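Local coordinates for protein superoxide dismutase [Mn/Fe] (Aeropyrum pernix, PDB 3AK2) that catalyses the dismutation of superoxide to dioxygen and hydrogen peroxide, working with either manganese or iron, and is here in its manganese-bound form, at residues A[163-167]-A[168-172]. Sequence-based numbering, arbitrary orientation.
Sequences VIDVW and EHAYY. With MN (manganese (II) ion), chain E.
Asp165 and His169 meet at the manganese ion, with the carboxylate and imidazole planes 80° apart. CB of Asp165 lies 4.1 Å from CB of Ala170, and CG also rests against that methyl. CG stands anti to the backbone N (chi1 -170°), which carries the carboxylate to the metal. OD2 of Asp165 binds manganese at 2.0 Å. OD1 of Asp165 does not; it accepts a hydrogen bond from the backbone N of Trp167 at 3.0 Å, met from above the carboxylate plane, closing an Asx turn, and takes a weak bond from the metal-bound water. Both bonds probably help fix the rotation of the carboxylate. His169 adds NE2 at 2.2 Å from manganese, and His31 and His79 complete the protein ligands.

Trp167 packs on the second ligand. Its CB sits over one face of the His169 ring, a CH-pi contact 3.7 Å from the centroid. CE3 of Trp167 approaches CE1 of His169 at 3.4 Å, and the indole is tilted against the imidazole. The metal-bound water lies above one indole face, toward the rim. An alanine here would keep the CB contact, but the loss of the indole would probably open a gap beside the His169 ring and the metal-bound water.

The backbone turns sharply after Trp167: Ala170 N donates to Trp167 O at 3.0 Å. CE2 of Tyr171 lies close to the same oxygen, and the ring turns its edge to the carbonyl oxygen of Val166. The other nitrogen of the His169 ring, ND1, is hydrogen-bonded to OE2 of Glu168 of the second subunit, and the reverse pair links the two metal sites across the interface.

The segment leaves the edge strand 159-165 and leads into helix 172-175. Helices 25-54 and 62-82 supply the other two histidines and touch Trp167, while helix 179-186 packs on Ile164, Val166 and Ala170.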
loop_
_atom_site.group_PDB
_atom_site.type_symbol
_atom_site.label_atom_id
_atom_site.label_comp_id
_atom_site.label_asym_id
_atom_site.label_seq_id
_atom_site.Cartn_x
_atom_site.Cartn_y
_atom_site.Cartn_z
ATOM N N VAL A 163 17.685 10.473 7.060
ATOM C CA VAL A 163 16.563 10.377 6.130
ATOM C C VAL A 163 16.604 11.521 5.128
ATOM O O VAL A 163 17.043 12.630 5.458
ATOM C CB VAL A 163 15.172 10.349 6.858
ATOM C CG1 VAL A 163 15.106 9.219 7.887
ATOM C CG2 VAL A 163 14.849 11.688 7.512
ATOM N N ILE A 164 16.169 11.243 3.904
ATOM C CA ILE A 164 15.952 12.289 2.910
ATOM C C ILE A 164 14.500 12.238 2.451
ATOM O O ILE A 164 13.993 11.186 2.062
ATOM C CB ILE A 164 16.931 12.215 1.701
ATOM C CG1 ILE A 164 16.684 13.399 0.750
ATOM C CG2 ILE A 164 16.814 10.878 0.980
ATOM C CD1 ILE A 164 17.567 13.436 -0.498
ATOM N N ASP A 165 13.843 13.386 2.512
ATOM C CA ASP A 165 12.466 13.524 2.073
ATOM C C ASP A 165 12.456 13.697 0.561
ATOM O O ASP A 165 13.052 14.652 0.042
ATOM C CB ASP A 165 11.863 14.753 2.745
ATOM C CG ASP A 165 10.364 14.863 2.563
ATOM O OD1 ASP A 165 9.741 14.017 1.879
ATOM O OD2 ASP A 165 9.811 15.815 3.134
ATOM N N VAL A 166 11.813 12.770 -0.148
ATOM C CA VAL A 166 11.617 12.915 -1.591
ATOM C C VAL A 166 10.145 13.046 -1.985
ATOM O O VAL A 166 9.773 12.782 -3.132
ATOM C CB VAL A 166 12.348 11.827 -2.426
ATOM C CG1 VAL A 166 13.862 12.008 -2.336
ATOM C CG2 VAL A 166 11.941 10.426 -1.997
ATOM N N TRP A 167 9.307 13.472 -1.042
ATOM C CA TRP A 167 7.998 13.984 -1.426
ATOM C C TRP A 167 8.232 15.150 -2.374
ATOM O O TRP A 167 9.231 15.862 -2.252
ATOM C CB TRP A 167 7.221 14.478 -0.217
ATOM C CG TRP A 167 6.582 13.396 0.597
ATOM C CD1 TRP A 167 7.213 12.368 1.245
ATOM C CD2 TRP A 167 5.188 13.254 0.874
ATOM N NE1 TRP A 167 6.291 11.590 1.900
ATOM C CE2 TRP A 167 5.041 12.115 1.698
ATOM C CE3 TRP A 167 4.046 13.977 0.507
ATOM C CZ2 TRP A 167 3.792 11.677 2.154
ATOM C CZ3 TRP A 167 2.808 13.546 0.962
ATOM C CH2 TRP A 167 2.692 12.406 1.779
ATOM N N GLU A 168 7.317 15.350 -3.312
ATOM C CA GLU A 168 7.492 16.412 -4.300
ATOM C C GLU A 168 7.594 17.790 -3.645
ATOM O O GLU A 168 8.378 18.627 -4.094
ATOM C CB GLU A 168 6.396 16.342 -5.363
ATOM C CG GLU A 168 6.483 15.055 -6.186
ATOM C CD GLU A 168 5.420 14.927 -7.256
ATOM O OE1 GLU A 168 4.245 15.261 -6.995
ATOM O OE2 GLU A 168 5.768 14.459 -8.363
ATOM N N HIS A 169 6.844 18.010 -2.566
ATOM C CA HIS A 169 6.898 19.291 -1.858
ATOM C C HIS A 169 8.276 19.631 -1.291
ATOM O O HIS A 169 8.535 20.787 -0.956
ATOM C CB HIS A 169 5.825 19.399 -0.761
ATOM C CG HIS A 169 6.011 18.457 0.394
ATOM N ND1 HIS A 169 5.084 17.487 0.709
ATOM C CD2 HIS A 169 6.987 18.358 1.332
ATOM C CE1 HIS A 169 5.486 16.821 1.778
ATOM N NE2 HIS A 169 6.641 17.327 2.175
ATOM N N ALA A 170 9.146 18.633 -1.156
ATOM C CA ALA A 170 10.486 18.867 -0.630
ATOM C C ALA A 170 11.420 19.526 -1.649
ATOM O O ALA A 170 12.463 20.064 -1.274
ATOM C CB ALA A 170 11.094 17.562 -0.097
ATOM N N TYR A 171 11.049 19.505 -2.928
ATOM C CA TYR A 171 11.967 19.987 -3.957
ATOM C C TYR A 171 11.343 20.701 -5.155
ATOM O O TYR A 171 12.055 21.402 -5.877
ATOM C CB TYR A 171 12.852 18.841 -4.457
ATOM C CG TYR A 171 12.099 17.681 -5.077
ATOM C CD1 TYR A 171 11.703 17.710 -6.416
ATOM C CD2 TYR A 171 11.788 16.548 -4.322
ATOM C CE1 TYR A 171 11.014 16.642 -6.986
ATOM C CE2 TYR A 171 11.104 15.474 -4.887
ATOM C CZ TYR A 171 10.715 15.531 -6.211
ATOM O OH TYR A 171 10.051 14.465 -6.766
ATOM N N TYR A 172 10.042 20.528 -5.379
ATOM C CA TYR A 172 9.434 20.931 -6.657
ATOM C C TYR A 172 9.579 22.408 -7.009
ATOM O O TYR A 172 9.840 22.745 -8.164
ATOM C CB TYR A 172 7.968 20.507 -6.760
ATOM C CG TYR A 172 7.595 20.105 -8.167
ATOM C CD1 TYR A 172 7.715 18.781 -8.584
ATOM C CD2 TYR A 172 7.155 21.052 -9.095
ATOM C CE1 TYR A 172 7.397 18.405 -9.882
ATOM C CE2 TYR A 172 6.832 20.683 -10.395
ATOM C CZ TYR A 172 6.952 19.361 -10.780
ATOM O OH TYR A 172 6.630 18.998 -12.069
HETATM MN MN MN E . 7.965 16.440 3.712
HETATM O O HOH W 1 7.257 14.467 3.392
#